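Long-range contact in transcriptional regulator, TetR family (Marinobacter aquaeolei, PDB 3NNR), which probably binds DNA through an N-terminal helix-turn-helix domain and acts as a dimeric transcriptional regulator: residues T120-A132 against D146-V158. Numbering follows the deposited sequence.
Sequences TNRCLAAINRIFA and DLRSAMSLNVWLV
Phe131 is a knob in a hole made by Arg148, Met151, Ser152 and Val155 of the facing helix. The ring reaches this hole because CG stands anti to the carbonyl carbon (chi1 -69°). Its CZ touches Val155 CG2 at 3.6 Å, and its CD2 lies 3.4 Å from Ser152 OG. The selenomethionine Met151 lays its CE over one ring face, offset toward the rim. An unidentified molecule, probably from the crystallisation liquor, lies close to the Phe131 side chain and may mark a pocket.

Ser152 sits where the backbones come nearest, opposite Ile127. Ser152 OG donates to Arg148 O at 2.8 Å, and Ser152 N binds the same oxygen from the other face of the carbonyl plane. The hydroxyl is thus held by its own helix, and no hydrogen bond crosses the interface. This is helix-helix packing in the C-terminal domain of a TetR-type regulator. Segments 120-132 and 146-158, on helices 110-136 and 145-160, run at 120° to each other, with axes 9.0 Å apart at closest approach.

Trp156 fills the other end of the contact. Thr120 CG2 lies over one face of its indole, 3.6 Å above the plane and toward the rim. Leu124 CD2 packs on Trp156 CB at 3.9 Å. The indole also meets Phe165 of the second subunit edge-to-face, linking this helix pair to the dimer interface.

Near Ala132, the Arg148 chain bends at chi3 (73°). Its CD packs on Phe131 CB at 3.8 Å, and Ala132 CB lies over one guanidinium face. Arg148 NH1 also makes a weak hydrogen bond to Gln143 O. A serine here would probably open a gap beside Phe131 CB and Ala132 and lose the weak bond to Gln143 O. Asn128 OD1 approaches the same side chain at Arg148 CG.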
loop_
_atom_site.group_PDB
_atom_site.type_symbol
_atom_site.label_atom_id
_atom_site.label_comp_id
_atom_site.label_asym_id
_atom_site.label_seq_id
_atom_site.Cartn_x
_atom_site.Cartn_y
_atom_site.Cartn_z
ATOM N N THR A 120 -5.000 -3.344 13.630
ATOM C CA THR A 120 -5.397 -2.388 12.593
ATOM C C THR A 120 -6.591 -1.533 13.072
ATOM O O THR A 120 -6.546 -0.301 12.933
ATOM C CB THR A 120 -5.593 -3.119 11.267
ATOM O OG1 THR A 120 -4.308 -3.620 10.893
ATOM C CG2 THR A 120 -6.161 -2.204 10.120
ATOM N N ASN A 121 -7.593 -2.158 13.708
ATOM C CA ASN A 121 -8.728 -1.413 14.284
ATOM C C ASN A 121 -8.323 -0.448 15.413
ATOM O O ASN A 121 -8.872 0.655 15.488
ATOM C CB ASN A 121 -9.852 -2.342 14.755
ATOM C CG ASN A 121 -10.565 -3.076 13.587
ATOM O OD1 ASN A 121 -10.207 -2.950 12.419
ATOM N ND2 ASN A 121 -11.578 -3.849 13.933
ATOM N N ARG A 122 -7.379 -0.857 16.268
ATOM C CA ARG A 122 -6.832 0.010 17.326
ATOM C C ARG A 122 -6.115 1.211 16.702
ATOM O O ARG A 122 -6.324 2.363 17.131
ATOM C CB ARG A 122 -5.868 -0.744 18.263
ATOM C CG ARG A 122 -6.559 -1.520 19.384
ATOM C CD ARG A 122 -5.610 -2.269 20.346
ATOM N NE ARG A 122 -5.404 -3.649 19.896
ATOM C CZ ARG A 122 -4.245 -4.255 19.617
ATOM N NH1 ARG A 122 -3.074 -3.663 19.802
ATOM N NH2 ARG A 122 -4.263 -5.524 19.182
ATOM N N CYS A 123 -5.279 0.936 15.700
ATOM C CA CYS A 123 -4.547 1.995 15.006
ATOM C C CYS A 123 -5.513 2.989 14.346
ATOM O O CYS A 123 -5.396 4.200 14.577
ATOM C CB CYS A 123 -3.543 1.421 14.005
ATOM S SG CYS A 123 -2.184 0.533 14.815
ATOM N N LEU A 124 -6.497 2.464 13.615
ATOM C CA LEU A 124 -7.549 3.281 12.991
ATOM C C LEU A 124 -8.328 4.085 14.030
ATOM O O LEU A 124 -8.658 5.243 13.785
ATOM C CB LEU A 124 -8.542 2.419 12.190
ATOM C CG LEU A 124 -8.079 1.768 10.894
ATOM C CD1 LEU A 124 -9.158 0.804 10.418
ATOM C CD2 LEU A 124 -7.800 2.849 9.859
ATOM N N ALA A 125 -8.646 3.450 15.164
ATOM C CA ALA A 125 -9.338 4.113 16.267
ATOM C C ALA A 125 -8.465 5.211 16.922
ATOM O O ALA A 125 -9.000 6.139 17.531
ATOM C CB ALA A 125 -9.796 3.079 17.306
ATOM N N ALA A 126 -7.141 5.092 16.818
ATOM C CA ALA A 126 -6.228 6.123 17.328
ATOM C C ALA A 126 -6.165 7.280 16.316
ATOM O O ALA A 126 -6.063 8.448 16.714
ATOM C CB ALA A 126 -4.850 5.549 17.607
ATOM N N ILE A 127 -6.243 6.967 15.016
ATOM C CA ILE A 127 -6.254 8.013 13.971
ATOM C C ILE A 127 -7.544 8.835 14.101
ATOM O O ILE A 127 -7.489 10.062 14.063
ATOM C CB ILE A 127 -6.087 7.451 12.563
ATOM C CG1 ILE A 127 -4.714 6.779 12.401
ATOM C CG2 ILE A 127 -6.199 8.563 11.527
ATOM C CD1 ILE A 127 -4.609 5.893 11.178
ATOM N N ASN A 128 -8.687 8.165 14.281
ATOM C CA ASN A 128 -9.968 8.863 14.529
ATOM C C ASN A 128 -9.831 9.790 15.704
ATOM O O ASN A 128 -10.171 10.982 15.616
ATOM C CB ASN A 128 -11.148 7.900 14.812
ATOM C CG ASN A 128 -11.914 7.528 13.562
ATOM O OD1 ASN A 128 -12.523 8.388 12.924
ATOM N ND2 ASN A 128 -11.918 6.244 13.221
ATOM N N ARG A 129 -9.288 9.225 16.782
ATOM C CA ARG A 129 -9.147 9.943 18.018
ATOM C C ARG A 129 -8.212 11.158 17.909
ATOM O O ARG A 129 -8.523 12.205 18.476
ATOM C CB ARG A 129 -8.766 8.993 19.171
ATOM C CG ARG A 129 -8.902 9.587 20.566
ATOM C CD ARG A 129 -10.292 10.238 20.815
ATOM N NE ARG A 129 -10.368 10.909 22.112
ATOM C CZ ARG A 129 -11.219 11.892 22.438
ATOM N NH1 ARG A 129 -12.099 12.401 21.557
ATOM N NH2 ARG A 129 -11.167 12.405 23.667
ATOM N N ILE A 130 -7.122 11.034 17.139
ATOM C CA ILE A 130 -6.192 12.158 16.907
ATOM C C ILE A 130 -6.915 13.290 16.179
ATOM O O ILE A 130 -6.830 14.434 16.591
ATOM C CB ILE A 130 -4.935 11.729 16.126
ATOM C CG1 ILE A 130 -4.010 10.897 17.037
ATOM C CG2 ILE A 130 -4.158 12.945 15.652
ATOM C CD1 ILE A 130 -3.095 9.938 16.262
ATOM N N PHE A 131 -7.632 12.968 15.114
ATOM C CA PHE A 131 -8.416 13.971 14.411
ATOM C C PHE A 131 -9.480 14.583 15.323
ATOM O O PHE A 131 -9.675 15.796 15.293
ATOM C CB PHE A 131 -9.136 13.393 13.203
ATOM C CG PHE A 131 -8.249 12.978 12.044
ATOM C CD1 PHE A 131 -7.071 13.657 11.711
ATOM C CD2 PHE A 131 -8.715 11.985 11.167
ATOM C CE1 PHE A 131 -6.323 13.276 10.598
ATOM C CE2 PHE A 131 -7.982 11.606 10.043
ATOM C CZ PHE A 131 -6.784 12.251 9.756
ATOM N N ALA A 132 -10.154 13.746 16.118
ATOM C CA ALA A 132 -11.171 14.222 17.055
ATOM C C ALA A 132 -10.555 15.268 17.980
ATOM O O ALA A 132 -11.164 16.344 18.165
ATOM C CB ALA A 132 -11.818 13.065 17.854
ATOM N N ASP A 146 -18.770 9.930 9.462
ATOM C CA ASP A 146 -18.469 9.157 8.237
ATOM C C ASP A 146 -17.285 9.667 7.434
ATOM O O ASP A 146 -16.431 8.869 7.039
ATOM C CB ASP A 146 -19.704 9.059 7.345
ATOM C CG ASP A 146 -20.808 8.243 7.984
ATOM O OD1 ASP A 146 -20.504 7.242 8.675
ATOM O OD2 ASP A 146 -21.991 8.580 7.773
ATOM N N LEU A 147 -17.239 10.975 7.185
ATOM C CA LEU A 147 -16.111 11.585 6.456
ATOM C C LEU A 147 -14.775 11.479 7.230
ATOM O O LEU A 147 -13.711 11.413 6.612
ATOM C CB LEU A 147 -16.439 13.031 6.074
ATOM C CG LEU A 147 -15.411 13.906 5.341
ATOM C CD1 LEU A 147 -14.667 13.153 4.241
ATOM C CD2 LEU A 147 -16.091 15.193 4.766
ATOM N N ARG A 148 -14.838 11.425 8.566
ATOM C CA ARG A 148 -13.650 11.261 9.415
ATOM C C ARG A 148 -13.148 9.796 9.417
ATOM O O ARG A 148 -11.932 9.572 9.469
ATOM C CB ARG A 148 -13.917 11.767 10.856
ATOM C CG ARG A 148 -12.661 11.931 11.689
ATOM C CD ARG A 148 -12.887 12.656 13.049
ATOM N NE ARG A 148 -13.598 11.847 14.074
ATOM C CZ ARG A 148 -14.821 12.064 14.593
ATOM N NH1 ARG A 148 -15.577 13.124 14.262
ATOM N NH2 ARG A 148 -15.294 11.205 15.499
ATOM N N SER A 149 -14.065 8.821 9.423
ATOM C CA SER A 149 -13.696 7.389 9.311
ATOM C C SER A 149 -13.015 7.110 7.978
ATOM O O SER A 149 -12.047 6.343 7.922
ATOM C CB SER A 149 -14.915 6.464 9.400
ATOM O OG SER A 149 -15.647 6.704 10.576
ATOM N N ALA A 150 -13.568 7.711 6.920
ATOM C CA ALA A 150 -13.025 7.627 5.570
ATOM C C ALA A 150 -11.631 8.262 5.547
ATOM O O ALA A 150 -10.673 7.634 5.102
ATOM C CB ALA A 150 -13.932 8.318 4.581
HETATM N N MSE A 151 -11.516 9.485 6.048
HETATM C CA MSE A 151 -10.210 10.159 6.070
HETATM C C MSE A 151 -9.146 9.423 6.861
HETATM O O MSE A 151 -7.983 9.469 6.474
HETATM C CB MSE A 151 -10.327 11.592 6.571
HETATM C CG MSE A 151 -10.693 12.533 5.474
HETATM SE SE MSE A 151 -11.482 14.096 6.179
HETATM C CE MSE A 151 -10.505 14.343 7.914
ATOM N N SER A 152 -9.560 8.769 7.951
ATOM C CA SER A 152 -8.670 8.005 8.813
ATOM C C SER A 152 -8.110 6.798 8.088
ATOM O O SER A 152 -6.932 6.503 8.182
ATOM C CB SER A 152 -9.392 7.587 10.110
ATOM O OG SER A 152 -9.704 8.727 10.921
ATOM N N LEU A 153 -8.968 6.103 7.364
ATOM C CA LEU A 153 -8.536 4.991 6.533
ATOM C C LEU A 153 -7.510 5.452 5.473
ATOM O O LEU A 153 -6.500 4.769 5.286
ATOM C CB LEU A 153 -9.742 4.299 5.878
ATOM C CG LEU A 153 -9.532 2.977 5.160
ATOM C CD1 LEU A 153 -8.777 1.996 6.032
ATOM C CD2 LEU A 153 -10.882 2.399 4.724
ATOM N N ASN A 154 -7.737 6.616 4.840
ATOM C CA ASN A 154 -6.784 7.162 3.847
ATOM C C ASN A 154 -5.402 7.410 4.450
ATOM O O ASN A 154 -4.407 7.112 3.813
ATOM C CB ASN A 154 -7.319 8.417 3.150
ATOM C CG ASN A 154 -8.410 8.112 2.120
ATOM O OD1 ASN A 154 -8.525 7.001 1.619
ATOM N ND2 ASN A 154 -9.188 9.115 1.786
ATOM N N VAL A 155 -5.354 7.920 5.680
ATOM C CA VAL A 155 -4.092 8.081 6.417
ATOM C C VAL A 155 -3.385 6.729 6.525
ATOM O O VAL A 155 -2.235 6.615 6.121
ATOM C CB VAL A 155 -4.295 8.666 7.819
ATOM C CG1 VAL A 155 -3.054 8.525 8.632
ATOM C CG2 VAL A 155 -4.667 10.102 7.713
ATOM N N TRP A 156 -4.117 5.705 6.960
ATOM C CA TRP A 156 -3.569 4.370 7.112
ATOM C C TRP A 156 -3.051 3.867 5.787
ATOM O O TRP A 156 -1.925 3.363 5.717
ATOM C CB TRP A 156 -4.624 3.416 7.698
ATOM C CG TRP A 156 -4.112 2.069 8.103
ATOM C CD1 TRP A 156 -3.733 1.674 9.367
ATOM C CD2 TRP A 156 -3.927 0.924 7.256
ATOM N NE1 TRP A 156 -3.317 0.364 9.343
ATOM C CE2 TRP A 156 -3.434 -0.121 8.066
ATOM C CE3 TRP A 156 -4.138 0.679 5.887
ATOM C CZ2 TRP A 156 -3.134 -1.388 7.555
ATOM C CZ3 TRP A 156 -3.836 -0.594 5.367
ATOM C CH2 TRP A 156 -3.335 -1.605 6.203
ATOM N N LEU A 157 -3.870 4.001 4.745
ATOM C CA LEU A 157 -3.537 3.525 3.401
ATOM C C LEU A 157 -2.251 4.183 2.870
ATOM O O LEU A 157 -1.411 3.518 2.277
ATOM C CB LEU A 157 -4.720 3.756 2.430
ATOM C CG LEU A 157 -5.986 2.892 2.608
ATOM C CD1 LEU A 157 -7.182 3.403 1.781
ATOM C CD2 LEU A 157 -5.714 1.449 2.205
ATOM N N VAL A 158 -2.101 5.483 3.113
ATOM C CA VAL A 158 -0.919 6.234 2.684
ATOM C C VAL A 158 0.313 5.857 3.484
ATOM O O VAL A 158 1.356 5.630 2.905
ATOM C CB VAL A 158 -1.141 7.767 2.753
ATOM C CG1 VAL A 158 0.194 8.536 2.716
ATOM C CG2 VAL A 158 -2.083 8.206 1.618
#